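Local coordinates for CD160 antigen (Homo sapiens, PDB 6NGG), which acts as a receptor on natural killer and T cells that binds MHC class I molecules and TNFRSF14, delivering stimulatory or inhibitory signals, at residues I2-S7 with C19-K24; T13-I18 with F72-V77; M33-D38 with T47-L52. The protein carries 1 engineered substitution. All coordinates share one frame; numbering follows the deposited sequence.

Interaction 1 (I2-S7 with C19-K24); sequences INITSS and CTVWHK
Residues 3-7 and 19-22 run antiparallel, their axes 154° apart in direction and 4.6 Å apart at closest approach. Thr-5 and Thr-20 form a hydrogen-bonded pair: Thr-5 N donates to Thr-20 O at 2.7 Å and Thr-20 N to Thr-5 O at 2.9 Å. Toward the chain start, Trp-22 N donates to Asn-3 O and Ile-2 N to Trp-22 O.

One face of the pair carries Asn-3, Thr-5, Thr-20 and Trp-22, and there the indole spans both threonines. Its NE1 donates to Thr-5 OG1 at 2.9 Å, nearly straight at 169° and within the ring plane. The hydroxyl is placed for this by chi1 58°, which sets OG1 in the crowded position between backbone N and carbonyl carbon. Thr-20 CG2 rests over one ring face, offset toward the rim, so the ring meets a hydroxyl at its edge and a methyl over one face. The amide of Asn-3 lies alongside, nearly parallel to the ring plane, with OD1 3.4 Å from Trp-22 CB. Asn-3 is a predicted N-glycosylation site, although no sugar is present here. A water joins Ser-7 OG to Thr-20 OG1.

On the reverse face, Ile-4 CG1 meets Val-21 CG2 at 4.3 Å, a loose apolar contact at the sandwich interior. Ile-4 and Val-21 both touch Ala-89 of strand 83-91, Val-21 also reaches Phe-31 and Met-33 of strand 31-37, and Cys-19 is joined to Cys-87 by the disulfide that ties the two sheets of the immunoglobulin fold.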
# COMPACT_ATOMS: atom_id res chain seq x y z
N ILE A 2 14.35 -0.75 -1.07
CA ILE A 2 14.77 -1.98 -1.71
C ILE A 2 13.62 -2.65 -2.36
O ILE A 2 13.72 -3.04 -3.50
CB ILE A 2 15.31 -3.06 -0.70
CG1 ILE A 2 16.18 -2.45 0.39
CG2 ILE A 2 16.09 -4.16 -1.47
CD1 ILE A 2 17.31 -1.58 -0.08
N ASN A 3 12.53 -2.89 -1.60
CA ASN A 3 11.42 -3.70 -2.08
C ASN A 3 10.13 -3.34 -1.29
O ASN A 3 10.22 -2.78 -0.24
CB ASN A 3 11.70 -5.20 -1.89
CG ASN A 3 11.77 -5.60 -0.43
OD1 ASN A 3 12.66 -5.14 0.29
ND2 ASN A 3 10.89 -6.46 0.01
N ILE A 4 8.99 -3.68 -1.83
CA ILE A 4 7.66 -3.40 -1.22
C ILE A 4 6.96 -4.69 -0.97
O ILE A 4 6.92 -5.49 -1.87
CB ILE A 4 6.74 -2.59 -2.15
CG1 ILE A 4 7.45 -1.40 -2.72
CG2 ILE A 4 5.52 -2.12 -1.38
CD1 ILE A 4 6.50 -0.48 -3.49
N THR A 5 6.46 -4.94 0.25
CA THR A 5 5.72 -6.12 0.55
C THR A 5 4.27 -5.75 0.80
O THR A 5 3.96 -4.60 1.20
CB THR A 5 6.29 -6.87 1.76
OG1 THR A 5 6.30 -6.03 2.91
CG2 THR A 5 7.67 -7.32 1.46
N SER A 6 3.40 -6.70 0.58
CA SER A 6 1.95 -6.49 0.67
C SER A 6 1.32 -7.44 1.66
O SER A 6 1.73 -8.59 1.76
CB SER A 6 1.31 -6.72 -0.65
OG SER A 6 1.82 -5.76 -1.51
N SER A 7 0.39 -6.94 2.44
CA SER A 7 -0.31 -7.76 3.38
C SER A 7 -1.72 -7.24 3.69
O SER A 7 -2.16 -6.18 3.19
CB SER A 7 0.52 -7.89 4.66
OG SER A 7 0.72 -6.64 5.26
N CYS A 19 0.73 -1.88 2.71
CA CYS A 19 1.92 -1.80 1.87
C CYS A 19 3.14 -1.39 2.74
O CYS A 19 3.02 -0.46 3.52
CB CYS A 19 1.73 -0.73 0.87
SG CYS A 19 0.31 -0.85 -0.25
N THR A 20 4.28 -2.08 2.58
CA THR A 20 5.47 -1.89 3.40
C THR A 20 6.67 -1.80 2.51
O THR A 20 6.95 -2.72 1.71
CB THR A 20 5.66 -3.00 4.42
OG1 THR A 20 4.45 -3.18 5.07
CG2 THR A 20 6.70 -2.65 5.44
N VAL A 21 7.26 -0.64 2.51
CA VAL A 21 8.53 -0.42 1.88
C VAL A 21 9.65 -0.70 2.86
O VAL A 21 9.66 -0.16 3.93
CB VAL A 21 8.67 1.05 1.39
CG1 VAL A 21 10.03 1.28 0.76
CG2 VAL A 21 7.54 1.43 0.46
N TRP A 22 10.59 -1.52 2.44
CA TRP A 22 11.77 -1.84 3.19
C TRP A 22 12.95 -1.06 2.60
O TRP A 22 13.07 -0.89 1.36
CB TRP A 22 12.07 -3.33 3.13
CG TRP A 22 10.90 -4.11 3.71
CD1 TRP A 22 9.76 -4.45 3.07
CD2 TRP A 22 10.78 -4.55 5.04
NE1 TRP A 22 8.90 -5.10 3.93
CE2 TRP A 22 9.50 -5.16 5.16
CE3 TRP A 22 11.56 -4.38 6.21
CZ2 TRP A 22 9.00 -5.65 6.40
CZ3 TRP A 22 11.08 -4.88 7.43
CH2 TRP A 22 9.83 -5.55 7.50
N HIS A 23 13.76 -0.55 3.50
CA HIS A 23 14.83 0.37 3.15
C HIS A 23 15.90 0.36 4.21
O HIS A 23 15.67 -0.02 5.30
CB HIS A 23 14.25 1.77 3.01
CG HIS A 23 13.41 2.24 4.17
ND1 HIS A 23 13.95 2.68 5.35
CD2 HIS A 23 12.07 2.46 4.25
CE1 HIS A 23 12.97 3.08 6.15
NE2 HIS A 23 11.83 3.00 5.48
N LYS A 24 17.10 0.72 3.83
CA LYS A 24 18.12 1.06 4.81
C LYS A 24 17.68 2.12 5.76
O LYS A 24 16.92 3.06 5.38
CB LYS A 24 19.31 1.66 4.09
CG LYS A 24 20.44 0.74 4.03
CD LYS A 24 20.41 -0.10 2.83
CE LYS A 24 21.86 -0.31 2.43
NZ LYS A 24 21.90 -1.27 1.30
O HOH W 1 2.88 -5.07 4.15

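Interaction 2 (T13-I18 with F72-V77); sequences TRLNLI and FTISQV
This is an antiparallel strand pairing inside the three-stranded sheet of an immunoglobulin sandwich, where strand 14-22 lies centrally and strand 67-74 at the edge; the two correspond to B and E of the fold. Leu-15 with Ile-74 and Leu-17 with Phe-72 are both hydrogen-bonded pairs. Leu-17 N reaches Phe-72 O at 2.8 Å in an almost linear bond of 177°, and Ile-74 N donates to Leu-15 O at 2.9 Å.

Between them, Asn-16 and Thr-73 face each other on the side of the sheet turned away from the interior. Their side chains lie side by side, and Thr-73 OG1 donates to Asn-16 OD1 at 2.9 Å along a lone pair. The same oxygen is gripped side-on by the guanidinium of Arg-14, with NE at 3.0 Å from Asn-16 OD1, on a lone pair, and NH2 approaching from above the carbonyl plane. Three donors thus converge on one atom, and the nearby positive charge would be expected to polarise the amide. Arg-14 gets there with an extended chain, CG anti to the backbone N (chi1 159°), while Thr-73 CG2 sits over one guanidinium face, 3.4 Å from Arg-14 NE. Asn-16 ND2 is taken up by Ser-9 OG, so both ends of the amide are held.

The side chains that meet on the inward side are apolar. Leu-17 CD1 touches the edge of the Phe-72 ring at CD2 and also meets Ile-74 CD1 at 4.2 Å; farther along, Leu-15 CB packs on Val-77 CG2 at 3.9 Å. Val-77 N is buried without a partner in the model. Across the sandwich interior, Ile-105 of strand 97-107 receives Leu-15 and Leu-17, Phe-103 also meets Leu-17, and Phe-72 touches Leu-49.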
# COMPACT_ATOMS: atom_id res chain seq x y z
N THR A 13 -16.15 -6.31 10.28
CA THR A 13 -16.44 -6.04 8.90
C THR A 13 -15.33 -5.26 8.15
O THR A 13 -15.38 -5.00 6.94
CB THR A 13 -17.83 -5.36 8.88
OG1 THR A 13 -18.52 -5.75 7.70
CG2 THR A 13 -17.72 -3.87 8.94
N ARG A 14 -14.30 -4.93 8.88
CA ARG A 14 -13.24 -4.04 8.40
C ARG A 14 -12.07 -4.87 7.81
O ARG A 14 -11.64 -5.87 8.42
CB ARG A 14 -12.83 -3.17 9.61
CG ARG A 14 -11.48 -2.54 9.53
CD ARG A 14 -11.25 -1.69 10.76
NE ARG A 14 -9.87 -1.26 10.71
CZ ARG A 14 -9.34 -0.20 11.31
NH1 ARG A 14 -10.10 0.63 12.08
NH2 ARG A 14 -8.04 0.02 11.12
N LEU A 15 -11.53 -4.41 6.68
CA LEU A 15 -10.37 -5.01 6.00
C LEU A 15 -9.30 -3.95 5.84
O LEU A 15 -9.57 -2.82 5.34
CB LEU A 15 -10.78 -5.44 4.62
CG LEU A 15 -9.67 -6.09 3.75
CD1 LEU A 15 -9.04 -7.27 4.38
CD2 LEU A 15 -10.29 -6.44 2.41
N ASN A 16 -8.10 -4.26 6.28
CA ASN A 16 -7.00 -3.33 6.12
C ASN A 16 -6.00 -3.83 5.06
O ASN A 16 -5.52 -4.97 5.17
CB ASN A 16 -6.28 -3.20 7.46
CG ASN A 16 -7.22 -2.87 8.59
OD1 ASN A 16 -7.89 -1.87 8.57
ND2 ASN A 16 -7.28 -3.78 9.60
N LEU A 17 -5.66 -3.01 4.08
CA LEU A 17 -4.72 -3.40 3.02
C LEU A 17 -3.43 -2.66 3.34
O LEU A 17 -3.44 -1.43 3.53
CB LEU A 17 -5.24 -3.04 1.65
CG LEU A 17 -6.55 -3.70 1.22
CD1 LEU A 17 -6.96 -3.30 -0.21
CD2 LEU A 17 -6.55 -5.20 1.40
N ILE A 18 -2.34 -3.40 3.45
CA ILE A 18 -1.07 -2.88 3.99
C ILE A 18 0.10 -3.00 2.98
O ILE A 18 0.43 -4.07 2.48
CB ILE A 18 -0.74 -3.56 5.31
CG1 ILE A 18 -1.97 -3.51 6.28
CG2 ILE A 18 0.52 -2.99 5.94
CD1 ILE A 18 -1.96 -4.52 7.40
N PHE A 72 -4.45 1.16 4.04
CA PHE A 72 -5.71 1.61 3.50
C PHE A 72 -6.81 0.78 4.17
O PHE A 72 -6.78 -0.45 4.11
CB PHE A 72 -5.72 1.43 2.01
CG PHE A 72 -7.02 1.77 1.37
CD1 PHE A 72 -7.47 3.07 1.36
CD2 PHE A 72 -7.77 0.78 0.72
CE1 PHE A 72 -8.65 3.42 0.73
CE2 PHE A 72 -8.97 1.13 0.11
CZ PHE A 72 -9.43 2.44 0.16
N THR A 73 -7.78 1.45 4.80
CA THR A 73 -8.82 0.73 5.53
C THR A 73 -10.16 0.83 4.80
O THR A 73 -10.54 1.90 4.34
CB THR A 73 -8.93 1.20 6.99
OG1 THR A 73 -7.69 0.92 7.68
CG2 THR A 73 -10.07 0.39 7.73
N ILE A 74 -10.79 -0.33 4.60
CA ILE A 74 -12.13 -0.47 4.08
C ILE A 74 -13.04 -0.82 5.30
O ILE A 74 -12.91 -1.85 5.89
CB ILE A 74 -12.19 -1.54 3.00
CG1 ILE A 74 -11.31 -1.19 1.81
CG2 ILE A 74 -13.60 -1.79 2.53
CD1 ILE A 74 -10.89 -2.38 0.99
N SER A 75 -13.96 0.06 5.66
CA SER A 75 -14.78 -0.18 6.89
C SER A 75 -15.78 -1.35 6.72
O SER A 75 -16.05 -2.08 7.64
CB SER A 75 -15.56 1.09 7.24
OG SER A 75 -14.64 2.15 7.43
N GLN A 76 -16.34 -1.47 5.53
CA GLN A 76 -17.22 -2.52 5.13
C GLN A 76 -16.92 -2.84 3.66
O GLN A 76 -16.98 -1.94 2.77
CB GLN A 76 -18.66 -2.00 5.24
CG GLN A 76 -19.73 -2.91 4.61
CD GLN A 76 -20.28 -3.90 5.58
OE1 GLN A 76 -20.95 -3.51 6.55
NE2 GLN A 76 -20.03 -5.19 5.35
N VAL A 77 -16.61 -4.08 3.37
CA VAL A 77 -16.30 -4.46 2.00
C VAL A 77 -17.60 -4.57 1.18
O VAL A 77 -18.51 -5.26 1.55
CB VAL A 77 -15.49 -5.78 1.95
CG1 VAL A 77 -15.14 -6.21 0.53
CG2 VAL A 77 -14.16 -5.60 2.67

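Interaction 3 (M33-D38 with T47-L52); sequences MFLCKD and TSLKQL. Engineered in segment 33-38: Met-33 (natural residue Val).
Strands 33-37 and 50-52 are antiparallel, 170° apart in direction with axes 4.7 Å apart at closest approach, and their pairing is most regular at Met-33 and Leu-52. Met-33 N donates to Leu-52 O at 3.0 Å and 175°, and Leu-52 N returns a shorter bond of 2.8 Å to Met-33 O. Phe-34 and Gln-51 follow as a non-hydrogen-bonded pair. Beyond them the partner chain turns out of step: Leu-35 N donates to Lys-50 O, but Leu-35 O accepts a hydrogen bond from Leu-49 N at 2.9 Å, and Cys-36 ends up beside Ser-48. A water then spans the widening gap, accepting from Lys-37 N and donating to Thr-47 O.

The pair is the C and C' edge of the five-stranded sheet in a V-type immunoglobulin domain, with strand 31-37 inside and 50-52 outermost. A second disulfide, Cys-36 to Cys-43, ties the inner strand to the loop leading into Thr-47.

On the face turned to the other sheet, the engineered Met-33 bends at chi3 (-72°), which brings CE alongside Leu-52 CD2 at 4.1 Å. Leu-35 points the same way, its CD2 loosely near Leu-49 CD1; Leu-49 CD1 also meets Lys-37 CB at 3.9 Å. Opposite, Phe-34 has its CG in the crowded position between backbone N and carbonyl carbon. Its CB lies 3.7 Å from Ser-48 CB, and the sulfur of Cys-36 sits in plane at the ring edge. Ser-48 OG bonds to Pro-45 O. Lys-37, extended until its last torsion turns, places NZ 2.7 Å from Asp-38 OD2 in a salt bridge, approaching from above the carboxylate plane, and NZ is also bonded to Ser-82 O.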
# COMPACT_ATOMS: atom_id res chain seq x y z
N MET A 33 4.49 6.50 -1.01
CA MET A 33 3.86 5.19 -1.11
C MET A 33 2.43 5.41 -1.54
O MET A 33 1.80 6.38 -1.16
CB MET A 33 3.84 4.47 0.24
CG MET A 33 5.25 4.16 0.84
SD MET A 33 5.21 3.43 2.58
CE MET A 33 4.74 4.82 3.58
N PHE A 34 1.90 4.48 -2.31
CA PHE A 34 0.50 4.55 -2.75
C PHE A 34 -0.04 3.18 -3.18
O PHE A 34 0.66 2.27 -3.46
CB PHE A 34 0.35 5.64 -3.85
CG PHE A 34 1.37 5.53 -5.01
CD1 PHE A 34 2.65 6.06 -4.90
CD2 PHE A 34 1.00 4.93 -6.21
CE1 PHE A 34 3.55 5.96 -5.93
CE2 PHE A 34 1.90 4.84 -7.25
CZ PHE A 34 3.19 5.33 -7.09
N LEU A 35 -1.34 3.07 -3.17
CA LEU A 35 -2.01 1.83 -3.44
C LEU A 35 -2.97 2.15 -4.55
O LEU A 35 -3.78 3.09 -4.42
CB LEU A 35 -2.81 1.42 -2.17
CG LEU A 35 -3.80 0.24 -2.40
CD1 LEU A 35 -3.03 -1.07 -2.60
CD2 LEU A 35 -4.75 0.06 -1.32
N CYS A 36 -2.91 1.35 -5.61
CA CYS A 36 -3.83 1.50 -6.76
C CYS A 36 -4.71 0.26 -6.96
O CYS A 36 -4.34 -0.85 -6.55
CB CYS A 36 -2.99 1.74 -8.03
SG CYS A 36 -2.11 3.31 -8.11
N LYS A 37 -5.89 0.50 -7.55
CA LYS A 37 -6.89 -0.51 -7.85
C LYS A 37 -7.18 -0.51 -9.34
O LYS A 37 -7.66 0.48 -9.86
CB LYS A 37 -8.15 -0.27 -7.07
CG LYS A 37 -9.21 -1.33 -7.25
CD LYS A 37 -10.44 -1.01 -6.41
CE LYS A 37 -11.47 -2.08 -6.64
NZ LYS A 37 -11.96 -2.08 -8.04
N ASP A 38 -6.90 -1.63 -10.01
CA ASP A 38 -7.35 -1.90 -11.41
C ASP A 38 -6.93 -0.85 -12.40
O ASP A 38 -7.73 -0.43 -13.23
CB ASP A 38 -8.87 -2.01 -11.52
CG ASP A 38 -9.47 -3.19 -10.78
OD1 ASP A 38 -8.96 -4.31 -10.87
OD2 ASP A 38 -10.53 -3.00 -10.19
N THR A 47 -3.65 8.67 -9.30
CA THR A 47 -4.68 7.65 -9.55
C THR A 47 -4.90 6.66 -8.39
O THR A 47 -5.62 5.68 -8.56
CB THR A 47 -4.38 6.88 -10.84
OG1 THR A 47 -3.09 6.24 -10.77
CG2 THR A 47 -4.38 7.81 -12.04
N SER A 48 -4.30 6.94 -7.23
CA SER A 48 -4.28 6.00 -6.11
C SER A 48 -5.50 6.13 -5.25
O SER A 48 -6.03 7.21 -5.12
CB SER A 48 -3.05 6.24 -5.19
OG SER A 48 -3.13 7.49 -4.47
N LEU A 49 -5.85 5.07 -4.56
CA LEU A 49 -6.87 5.14 -3.49
C LEU A 49 -6.36 5.84 -2.25
O LEU A 49 -7.13 6.39 -1.50
CB LEU A 49 -7.30 3.76 -3.07
CG LEU A 49 -7.85 2.88 -4.19
CD1 LEU A 49 -8.19 1.52 -3.64
CD2 LEU A 49 -9.07 3.53 -4.81
N LYS A 50 -5.06 5.78 -2.02
CA LYS A 50 -4.46 6.40 -0.87
C LYS A 50 -2.94 6.57 -1.10
O LYS A 50 -2.30 5.71 -1.68
CB LYS A 50 -4.74 5.56 0.34
CG LYS A 50 -4.16 6.24 1.58
CD LYS A 50 -4.59 5.62 2.88
CE LYS A 50 -4.14 6.52 4.02
NZ LYS A 50 -4.51 5.87 5.30
N GLN A 51 -2.38 7.72 -0.72
CA GLN A 51 -0.92 7.94 -0.84
C GLN A 51 -0.39 8.43 0.48
O GLN A 51 -1.18 8.89 1.31
CB GLN A 51 -0.57 8.97 -1.87
CG GLN A 51 -1.24 10.35 -1.74
CD GLN A 51 -0.82 11.27 -2.85
OE1 GLN A 51 -1.58 11.58 -3.71
NE2 GLN A 51 0.41 11.69 -2.85
N LEU A 52 0.91 8.33 0.70
CA LEU A 52 1.43 8.73 2.00
C LEU A 52 2.90 8.97 1.90
O LEU A 52 3.62 8.11 1.36
CB LEU A 52 1.17 7.63 3.04
CG LEU A 52 1.68 7.89 4.44
CD1 LEU A 52 1.04 9.11 5.05
CD2 LEU A 52 1.51 6.64 5.30
O HOH W 2 -6.67 3.28 -7.92

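In the fold
Interactions 1 and 2 share strand 14-22 and belong to the same three-stranded sheet, on opposite sides of the chain's centre; they meet where Ser-7 O probably accepts a hydrogen bond from Ile-18 N. Interaction 3 lies in the facing sheet, and its segments fall within the loop that interaction 2 closes. All three are partly buried, with an apolar side at the sandwich interior. There Val-21 packs on Met-33, Cys-19 on Leu-35, and the Phe-72 ring on Leu-35, Leu-49 and Lys-50. Away from the interior they differ: an indole-hydroxyl bond in interaction 1, a charged cluster round an amide in interaction 2, and in interaction 3 a backbone pairing that loosens into a water bridge.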